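Local coordinates for pesticidial crystal protein CRY2AA (Bacillus thuringiensis serovar kurstaki, PDB 1I5P) that kills dipteran and lepidopteran insect larvae by binding to midgut epithelial cells and promoting their colloid-osmotic lysis, at residues Asp32-Glu37 / Phe418-Ile423; Val57-Leu62 / His468-Asn473; Tyr247-Val252 / Ser271-Tyr276. All coordinates share one frame; numbering follows the deposited sequence.

Contact 1: Asp32-Glu37 / Phe418-Ile423; sequences DTIQKE and FPDYFI
E37 turns CG anti to its own carbonyl carbon (chi1 -82°) and stays extended beyond it, which carries the carboxylate off helix 31-44 and over P419; I34 has a similar first torsion (chi1 -74°) that aims CG1 at D420. The facing piece is a type II beta turn, F418 to Y421, leading into strand 422-430 of the beta-prism domain. Proline, with its ring-restrained phi, suits the second position of the turn, while D420 takes the third with positive phi (65°), a conformation that few residues other than glycine, asparagine and aspartate adopt readily. The P419 ring rests by its CG against the last backbone carbonyl of the helical segment, 3.9 Å from E37 O, and the side chains of E37 and P419 slide past each other in opposite directions. I34 crosses D420 at about a right angle, its CG1 touching OD2 of the aspartate at 4.1 Å. Two acids lie close here, with E37 OE1 4.5 Å from D420 OD1. K29, just ahead of the helix, forms salt bridges with both E37 and D420, and probably offsets their mutual repulsion. A water spans the gap: it donates to E37 OE1 at 2.8 Å and accepts from the turn amide D420 N at 3.0 Å.

Contact 2: Val57-Leu62 / His468-Asn473; sequences VSSFLL and HNRKNN
R470 NH1 donates a hydrogen bond to a water 2.7 Å away that sits at the edge of the guanidinium, in its plane; the same water donates a weak bond to S58 OG at 3.4 Å. The arginine can reach so far because its chain is extended from CG to NE. Its NH2 comes to 3.7 Å from S59 OG, with S58 close by, but the two hydroxyls hydrogen-bond mainly to carbonyls of the preceding helical turn, S58 OG to V54 and S59 OG to G55. Serine suits this face of helix 53-65, being small enough to admit the guanidinium and still polar. L62 comes from the opposite direction and lays CD1 over one face of the group, 3.9 Å from NE and offset toward the rim. This is the interface between the helical bundle and the beta-prism domain of the toxin, and R470 leaves the end of strand 462-469 to bridge it. Just before it, N469 forms an Asx turn: OD1 takes the K471 N-H in the carbonyl plane, on a lone pair, at 2.9 Å and a nearly straight 168°.

Contact 3: Tyr247-Val252 / Ser271-Tyr276; sequences YMFLNV and SGANLY
The F249 ring receives A273 at its edge, near the ring plane, with CB 3.4 Å from CE2; the same ring has a cation-pi partner in R245 and meets the ring of F253 with the planes at about 50°. The small methyl of A273 lets the loop backbone come close to the ring edge. The first torsion of F249, -97°, lies away from the usual staggered value. Its CB also touches L275 CD2, so within 247-252 F249 meets both A273 of the loop and L275 at the start of strand 275-278. The next residue, L250, crosses L275 at about a right angle, CD2 to CD1 at 4.0 Å; both leucines are buried and apolar, which suits this packing. Farther round the helix, the Y247 ring has the amide nitrogen of N251 over one face, 3.2 Å above the plane and toward the rim, and stacks with F100. That amide hydrogen-bonds back to Y247 O, which also accepts N251 N, the two donors arriving from opposite faces of the carbonyl plane. N251 thus occupies a buried carbonyl twice in a helix that widens into a pi-type turn at 249-252. From the loop, N274 O accepts from R245 NH1. Apolar packing of helix 238-259, the last of the bundle, on the first strand of the beta prism is part of the domain I-domain II interface in three-domain Cry toxins.

How the contacts relate
All three contacts pack helices, 31-44, 53-65 and 238-259 in turn, against one antiparallel sheet or the loops at its strand ends; the strand order is 275-278, 462-469, 422-430. Contact 2 lies in the middle: its centre is about 9 Å from that of contact 1 and about 10 Å from that of contact 3, whereas the centres of contacts 1 and 3 lie about 14 Å apart. Its N469 reaches both neighbours, with O 2.8 Å from F422 N and ND2 2.7 Å from N274 OD1, both probable hydrogen bonds. Y421 of contact 1 packs CE2 against L275 CD1 of contact 3 at 3.5 Å, and its OH lies 2.8 Å from R470 NH1.

Contact 1: Asp32-Glu37 / Phe418-Ile423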
loop_
_atom_site.group_PDB
_atom_site.type_symbol
_atom_site.label_atom_id
_atom_site.label_comp_id
_atom_site.label_asym_id
_atom_site.label_seq_id
_atom_site.Cartn_x
_atom_site.Cartn_y
_atom_site.Cartn_z
ATOM N N ASP A 32 12.459 16.944 -1.750
ATOM C CA ASP A 32 13.154 17.150 -3.019
ATOM C C ASP A 32 13.792 15.857 -3.500
ATOM O O ASP A 32 13.746 15.533 -4.684
ATOM C CB ASP A 32 14.245 18.210 -2.886
ATOM C CG ASP A 32 15.028 18.384 -4.167
ATOM O OD1 ASP A 32 14.434 18.876 -5.155
ATOM O OD2 ASP A 32 16.224 18.017 -4.197
ATOM N N THR A 33 14.407 15.122 -2.581
ATOM C CA THR A 33 15.042 13.854 -2.933
ATOM C C THR A 33 13.975 12.866 -3.411
ATOM O O THR A 33 14.153 12.169 -4.410
ATOM C CB THR A 33 15.787 13.250 -1.721
ATOM O OG1 THR A 33 16.888 14.097 -1.371
ATOM C CG2 THR A 33 16.299 11.840 -2.042
ATOM N N ILE A 34 12.866 12.809 -2.688
ATOM C CA ILE A 34 11.775 11.912 -3.041
ATOM C C ILE A 34 11.191 12.280 -4.403
ATOM O O ILE A 34 10.916 11.408 -5.228
ATOM C CB ILE A 34 10.674 11.960 -1.968
ATOM C CG1 ILE A 34 11.157 11.208 -0.722
ATOM C CG2 ILE A 34 9.374 11.383 -2.512
ATOM C CD1 ILE A 34 10.365 11.529 0.531
ATOM N N GLN A 35 11.005 13.574 -4.635
ATOM C CA GLN A 35 10.471 14.035 -5.910
ATOM C C GLN A 35 11.417 13.617 -7.047
ATOM O O GLN A 35 10.964 13.162 -8.101
ATOM C CB GLN A 35 10.281 15.557 -5.866
ATOM C CG GLN A 35 9.656 16.181 -7.104
ATOM C CD GLN A 35 8.939 17.480 -6.782
ATOM O OE1 GLN A 35 9.400 18.261 -5.949
ATOM N NE2 GLN A 35 7.806 17.718 -7.439
ATOM N N LYS A 36 12.725 13.755 -6.831
ATOM C CA LYS A 36 13.709 13.357 -7.845
ATOM C C LYS A 36 13.675 11.857 -8.101
ATOM O O LYS A 36 13.812 11.416 -9.238
ATOM C CB LYS A 36 15.134 13.727 -7.417
ATOM C CG LYS A 36 15.441 15.209 -7.412
ATOM C CD LYS A 36 16.933 15.445 -7.205
ATOM C CE LYS A 36 17.222 16.910 -6.897
ATOM N NZ LYS A 36 16.624 17.834 -7.898
ATOM N N GLU A 37 13.516 11.068 -7.043
ATOM C CA GLU A 37 13.475 9.624 -7.211
ATOM C C GLU A 37 12.270 9.190 -8.032
ATOM O O GLU A 37 12.376 8.307 -8.889
ATOM C CB GLU A 37 13.469 8.921 -5.853
ATOM C CG GLU A 37 14.840 8.775 -5.227
ATOM C CD GLU A 37 14.817 7.968 -3.943
ATOM O OE1 GLU A 37 14.036 6.995 -3.853
ATOM O OE2 GLU A 37 15.591 8.300 -3.025
ATOM N N PHE A 418 9.239 0.406 -7.148
ATOM C CA PHE A 418 8.601 1.686 -6.847
ATOM C C PHE A 418 9.429 2.368 -5.760
ATOM O O PHE A 418 9.816 1.723 -4.786
ATOM C CB PHE A 418 7.161 1.483 -6.355
ATOM C CG PHE A 418 6.311 0.656 -7.281
ATOM C CD1 PHE A 418 6.260 -0.730 -7.149
ATOM C CD2 PHE A 418 5.571 1.260 -8.295
ATOM C CE1 PHE A 418 5.480 -1.510 -8.012
ATOM C CE2 PHE A 418 4.790 0.498 -9.165
ATOM C CZ PHE A 418 4.745 -0.892 -9.024
ATOM N N PRO A 419 9.703 3.677 -5.909
ATOM C CA PRO A 419 10.493 4.434 -4.928
ATOM C C PRO A 419 9.978 4.234 -3.515
ATOM O O PRO A 419 8.770 4.281 -3.286
ATOM C CB PRO A 419 10.339 5.881 -5.405
ATOM C CG PRO A 419 10.256 5.712 -6.888
ATOM C CD PRO A 419 9.265 4.564 -7.002
ATOM N N ASP A 420 10.899 4.000 -2.581
ATOM C CA ASP A 420 10.566 3.780 -1.167
ATOM C C ASP A 420 9.745 2.522 -0.893
ATOM O O ASP A 420 9.266 2.307 0.225
ATOM C CB ASP A 420 9.853 5.007 -0.595
ATOM C CG ASP A 420 10.744 6.244 -0.582
ATOM O OD1 ASP A 420 11.836 6.191 0.027
ATOM O OD2 ASP A 420 10.350 7.265 -1.183
ATOM N N TYR A 421 9.574 1.688 -1.912
ATOM C CA TYR A 421 8.851 0.436 -1.732
ATOM C C TYR A 421 9.853 -0.696 -1.744
ATOM O O TYR A 421 10.783 -0.707 -2.554
ATOM C CB TYR A 421 7.835 0.193 -2.855
ATOM C CG TYR A 421 6.521 0.926 -2.696
ATOM C CD1 TYR A 421 6.432 2.296 -2.937
ATOM C CD2 TYR A 421 5.355 0.239 -2.346
ATOM C CE1 TYR A 421 5.225 2.966 -2.842
ATOM C CE2 TYR A 421 4.134 0.905 -2.248
ATOM C CZ TYR A 421 4.077 2.266 -2.499
ATOM O OH TYR A 421 2.875 2.931 -2.406
ATOM N N PHE A 422 9.671 -1.642 -0.835
ATOM C CA PHE A 422 10.547 -2.801 -0.769
ATOM C C PHE A 422 9.724 -4.029 -1.104
ATOM O O PHE A 422 8.508 -4.053 -0.888
ATOM C CB PHE A 422 11.134 -2.979 0.638
ATOM C CG PHE A 422 11.963 -1.818 1.111
ATOM C CD1 PHE A 422 11.370 -0.740 1.756
ATOM C CD2 PHE A 422 13.335 -1.801 0.903
ATOM C CE1 PHE A 422 12.133 0.338 2.198
ATOM C CE2 PHE A 422 14.113 -0.720 1.340
ATOM C CZ PHE A 422 13.504 0.350 1.987
ATOM N N ILE A 423 10.378 -5.046 -1.649
ATOM C CA ILE A 423 9.670 -6.276 -1.936
ATOM C C ILE A 423 9.682 -7.009 -0.598
ATOM O O ILE A 423 10.665 -7.658 -0.249
ATOM C CB ILE A 423 10.393 -7.110 -3.009
ATOM C CG1 ILE A 423 10.304 -6.396 -4.364
ATOM C CG2 ILE A 423 9.766 -8.497 -3.100
ATOM C CD1 ILE A 423 11.090 -7.072 -5.467
HETATM O O HOH W 1 13.860 4.337 -2.857
#

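Contact 2: Val57-Leu62 / His468-Asn473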
loop_
_atom_site.group_PDB
_atom_site.type_symbol
_atom_site.label_atom_id
_atom_site.label_comp_id
_atom_site.label_asym_id
_atom_site.label_seq_id
_atom_site.Cartn_x
_atom_site.Cartn_y
_atom_site.Cartn_z
ATOM N N VAL A 57 3.182 13.611 -4.051
ATOM C CA VAL A 57 2.084 14.114 -3.231
ATOM C C VAL A 57 1.767 13.183 -2.065
ATOM O O VAL A 57 1.615 13.634 -0.930
ATOM C CB VAL A 57 0.799 14.321 -4.065
ATOM C CG1 VAL A 57 -0.348 14.755 -3.157
ATOM C CG2 VAL A 57 1.039 15.373 -5.139
ATOM N N SER A 58 1.670 11.888 -2.338
ATOM C CA SER A 58 1.368 10.945 -1.274
ATOM C C SER A 58 2.482 10.963 -0.228
ATOM O O SER A 58 2.213 10.978 0.972
ATOM C CB SER A 58 1.173 9.536 -1.849
ATOM O OG SER A 58 2.278 9.152 -2.641
ATOM N N SER A 59 3.732 10.976 -0.682
ATOM C CA SER A 59 4.869 11.008 0.232
ATOM C C SER A 59 4.778 12.274 1.083
ATOM O O SER A 59 5.008 12.252 2.295
ATOM C CB SER A 59 6.178 11.005 -0.559
ATOM O OG SER A 59 6.311 9.807 -1.300
ATOM N N PHE A 60 4.424 13.371 0.423
ATOM C CA PHE A 60 4.264 14.666 1.069
ATOM C C PHE A 60 3.187 14.616 2.158
ATOM O O PHE A 60 3.400 15.074 3.284
ATOM C CB PHE A 60 3.894 15.708 0.008
ATOM C CG PHE A 60 3.359 16.997 0.569
ATOM C CD1 PHE A 60 4.220 17.947 1.112
ATOM C CD2 PHE A 60 1.993 17.270 0.530
ATOM C CE1 PHE A 60 3.735 19.153 1.606
ATOM C CE2 PHE A 60 1.492 18.475 1.022
ATOM C CZ PHE A 60 2.369 19.422 1.562
ATOM N N LEU A 61 2.024 14.066 1.824
ATOM C CA LEU A 61 0.942 13.984 2.801
ATOM C C LEU A 61 1.333 13.089 3.974
ATOM O O LEU A 61 1.053 13.413 5.131
ATOM C CB LEU A 61 -0.344 13.486 2.131
ATOM C CG LEU A 61 -0.887 14.453 1.070
ATOM C CD1 LEU A 61 -2.165 13.889 0.440
ATOM C CD2 LEU A 61 -1.161 15.813 1.710
ATOM N N LEU A 62 1.989 11.969 3.679
ATOM C CA LEU A 62 2.443 11.055 4.724
ATOM C C LEU A 62 3.341 11.806 5.714
ATOM O O LEU A 62 3.214 11.636 6.923
ATOM C CB LEU A 62 3.217 9.881 4.106
ATOM C CG LEU A 62 2.393 8.748 3.467
ATOM C CD1 LEU A 62 3.287 7.853 2.624
ATOM C CD2 LEU A 62 1.699 7.946 4.564
ATOM N N HIS A 468 5.217 -5.444 -3.130
ATOM C CA HIS A 468 5.912 -4.223 -2.744
ATOM C C HIS A 468 5.166 -3.438 -1.671
ATOM O O HIS A 468 3.951 -3.224 -1.759
ATOM C CB HIS A 468 6.114 -3.345 -3.981
ATOM C CG HIS A 468 6.755 -4.065 -5.127
ATOM N ND1 HIS A 468 8.007 -3.747 -5.604
ATOM C CD2 HIS A 468 6.314 -5.098 -5.887
ATOM C CE1 HIS A 468 8.312 -4.552 -6.608
ATOM N NE2 HIS A 468 7.299 -5.379 -6.799
ATOM N N ASN A 469 5.903 -3.006 -0.654
ATOM C CA ASN A 469 5.304 -2.247 0.429
ATOM C C ASN A 469 6.335 -1.280 0.995
ATOM O O ASN A 469 7.542 -1.542 0.931
ATOM C CB ASN A 469 4.800 -3.210 1.515
ATOM C CG ASN A 469 3.825 -2.554 2.468
ATOM O OD1 ASN A 469 4.223 -1.796 3.352
ATOM N ND2 ASN A 469 2.538 -2.835 2.290
ATOM N N ARG A 470 5.857 -0.170 1.548
ATOM C CA ARG A 470 6.735 0.833 2.130
ATOM C C ARG A 470 7.363 0.377 3.443
ATOM O O ARG A 470 8.417 0.887 3.841
ATOM C CB ARG A 470 5.964 2.124 2.380
ATOM C CG ARG A 470 5.639 2.924 1.132
ATOM C CD ARG A 470 5.116 4.295 1.514
ATOM N NE ARG A 470 5.338 5.276 0.454
ATOM C CZ ARG A 470 4.457 5.582 -0.491
ATOM N NH1 ARG A 470 3.274 4.983 -0.518
ATOM N NH2 ARG A 470 4.758 6.492 -1.405
ATOM N N LYS A 471 6.709 -0.569 4.115
ATOM C CA LYS A 471 7.188 -1.087 5.393
ATOM C C LYS A 471 8.708 -1.140 5.469
ATOM O O LYS A 471 9.357 -1.751 4.625
ATOM C CB LYS A 471 6.622 -2.484 5.646
ATOM C CG LYS A 471 6.975 -3.038 7.013
ATOM C CD LYS A 471 6.459 -2.116 8.112
ATOM C CE LYS A 471 6.654 -2.732 9.487
ATOM N NZ LYS A 471 5.990 -1.923 10.549
ATOM N N ASN A 472 9.273 -0.509 6.491
ATOM C CA ASN A 472 10.722 -0.484 6.629
ATOM C C ASN A 472 11.189 -0.406 8.084
ATOM O O ASN A 472 12.319 -0.788 8.398
ATOM C CB ASN A 472 11.270 0.702 5.821
ATOM C CG ASN A 472 12.774 0.630 5.595
ATOM O OD1 ASN A 472 13.359 -0.447 5.540
ATOM N ND2 ASN A 472 13.400 1.794 5.434
ATOM N N ASN A 473 10.319 0.065 8.977
ATOM C CA ASN A 473 10.692 0.189 10.385
ATOM C C ASN A 473 10.631 -1.143 11.122
ATOM O O ASN A 473 9.843 -1.332 12.050
ATOM C CB ASN A 473 9.811 1.230 11.092
ATOM C CG ASN A 473 8.361 0.810 11.195
ATOM O OD1 ASN A 473 7.788 0.276 10.250
ATOM N ND2 ASN A 473 7.755 1.068 12.350
HETATM O O HOH W 2 2.479 5.771 -2.927
#

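Contact 3: Tyr247-Val252 / Ser271-Tyr276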
loop_
_atom_site.group_PDB
_atom_site.type_symbol
_atom_site.label_atom_id
_atom_site.label_comp_id
_atom_site.label_asym_id
_atom_site.label_seq_id
_atom_site.Cartn_x
_atom_site.Cartn_y
_atom_site.Cartn_z
ATOM N N TYR A 247 -2.300 1.024 -10.439
ATOM C CA TYR A 247 -2.551 2.341 -10.996
ATOM C C TYR A 247 -3.512 3.132 -10.108
ATOM O O TYR A 247 -3.237 4.277 -9.749
ATOM C CB TYR A 247 -3.132 2.227 -12.412
ATOM C CG TYR A 247 -3.121 3.546 -13.148
ATOM C CD1 TYR A 247 -2.083 3.873 -14.029
ATOM C CD2 TYR A 247 -4.108 4.502 -12.909
ATOM C CE1 TYR A 247 -2.031 5.125 -14.647
ATOM C CE2 TYR A 247 -4.062 5.753 -13.518
ATOM C CZ TYR A 247 -3.022 6.058 -14.381
ATOM O OH TYR A 247 -2.964 7.314 -14.950
ATOM N N MET A 248 -4.636 2.521 -9.745
ATOM C CA MET A 248 -5.628 3.186 -8.898
ATOM C C MET A 248 -5.176 3.368 -7.448
ATOM O O MET A 248 -5.536 4.349 -6.795
ATOM C CB MET A 248 -6.953 2.420 -8.939
ATOM C CG MET A 248 -7.677 2.502 -10.288
ATOM S SD MET A 248 -8.083 4.208 -10.760
ATOM C CE MET A 248 -8.106 4.092 -12.573
ATOM N N PHE A 249 -4.383 2.437 -6.934
ATOM C CA PHE A 249 -3.920 2.579 -5.561
ATOM C C PHE A 249 -2.915 3.728 -5.442
ATOM O O PHE A 249 -2.903 4.449 -4.448
ATOM C CB PHE A 249 -3.317 1.265 -5.062
ATOM C CG PHE A 249 -4.286 0.435 -4.264
ATOM C CD1 PHE A 249 -5.384 -0.161 -4.879
ATOM C CD2 PHE A 249 -4.136 0.301 -2.886
ATOM C CE1 PHE A 249 -6.317 -0.879 -4.139
ATOM C CE2 PHE A 249 -5.065 -0.417 -2.129
ATOM C CZ PHE A 249 -6.161 -1.008 -2.758
ATOM N N LEU A 250 -2.090 3.917 -6.466
ATOM C CA LEU A 250 -1.107 4.996 -6.445
ATOM C C LEU A 250 -1.733 6.354 -6.753
ATOM O O LEU A 250 -1.330 7.373 -6.190
ATOM C CB LEU A 250 0.008 4.715 -7.452
ATOM C CG LEU A 250 1.043 3.662 -7.041
ATOM C CD1 LEU A 250 1.990 3.394 -8.200
ATOM C CD2 LEU A 250 1.810 4.155 -5.823
ATOM N N ASN A 251 -2.723 6.350 -7.643
ATOM C CA ASN A 251 -3.415 7.563 -8.066
ATOM C C ASN A 251 -4.593 7.952 -7.195
ATOM O O ASN A 251 -4.996 9.117 -7.174
ATOM C CB ASN A 251 -3.940 7.398 -9.496
ATOM C CG ASN A 251 -2.932 7.790 -10.538
ATOM O OD1 ASN A 251 -2.757 8.974 -10.828
ATOM N ND2 ASN A 251 -2.251 6.800 -11.106
ATOM N N VAL A 252 -5.154 6.980 -6.485
ATOM C CA VAL A 252 -6.332 7.247 -5.681
ATOM C C VAL A 252 -6.366 6.768 -4.233
ATOM O O VAL A 252 -6.593 7.560 -3.324
ATOM C CB VAL A 252 -7.592 6.678 -6.390
ATOM C CG1 VAL A 252 -8.839 6.941 -5.546
ATOM C CG2 VAL A 252 -7.735 7.299 -7.780
ATOM N N SER A 271 3.385 1.745 7.281
ATOM C CA SER A 271 3.206 0.976 6.056
ATOM C C SER A 271 1.838 1.238 5.455
ATOM O O SER A 271 0.938 1.741 6.128
ATOM C CB SER A 271 3.367 -0.519 6.340
ATOM O OG SER A 271 2.390 -0.961 7.263
ATOM N N GLY A 272 1.691 0.899 4.180
ATOM C CA GLY A 272 0.423 1.097 3.508
ATOM C C GLY A 272 0.016 -0.155 2.763
ATOM O O GLY A 272 0.491 -1.244 3.065
ATOM N N ALA A 273 -0.866 -0.003 1.786
ATOM C CA ALA A 273 -1.315 -1.140 0.999
ATOM C C ALA A 273 -0.178 -1.655 0.132
ATOM O O ALA A 273 0.742 -0.909 -0.211
ATOM C CB ALA A 273 -2.486 -0.735 0.119
ATOM N N ASN A 274 -0.231 -2.936 -0.213
ATOM C CA ASN A 274 0.791 -3.520 -1.069
ATOM C C ASN A 274 0.530 -3.138 -2.512
ATOM O O ASN A 274 -0.540 -2.641 -2.852
ATOM C CB ASN A 274 0.758 -5.050 -1.007
ATOM C CG ASN A 274 1.138 -5.605 0.347
ATOM O OD1 ASN A 274 2.085 -5.148 0.982
ATOM N ND2 ASN A 274 0.402 -6.623 0.786
ATOM N N LEU A 275 1.530 -3.376 -3.350
ATOM C CA LEU A 275 1.427 -3.166 -4.789
ATOM C C LEU A 275 1.924 -4.515 -5.290
ATOM O O LEU A 275 3.028 -4.923 -4.947
ATOM C CB LEU A 275 2.362 -2.048 -5.274
ATOM C CG LEU A 275 2.060 -0.610 -4.836
ATOM C CD1 LEU A 275 3.052 0.330 -5.498
ATOM C CD2 LEU A 275 0.634 -0.234 -5.219
ATOM N N TYR A 276 1.107 -5.224 -6.064
ATOM C CA TYR A 276 1.512 -6.531 -6.573
ATOM C C TYR A 276 1.896 -6.462 -8.033
ATOM O O TYR A 276 1.226 -5.812 -8.833
ATOM C CB TYR A 276 0.391 -7.558 -6.424
ATOM C CG TYR A 276 -0.248 -7.572 -5.066
ATOM C CD1 TYR A 276 -1.364 -6.784 -4.791
ATOM C CD2 TYR A 276 0.266 -8.372 -4.047
ATOM C CE1 TYR A 276 -1.956 -6.800 -3.527
ATOM C CE2 TYR A 276 -0.312 -8.389 -2.785
ATOM C CZ TYR A 276 -1.417 -7.609 -2.529
ATOM O OH TYR A 276 -1.980 -7.652 -1.272
#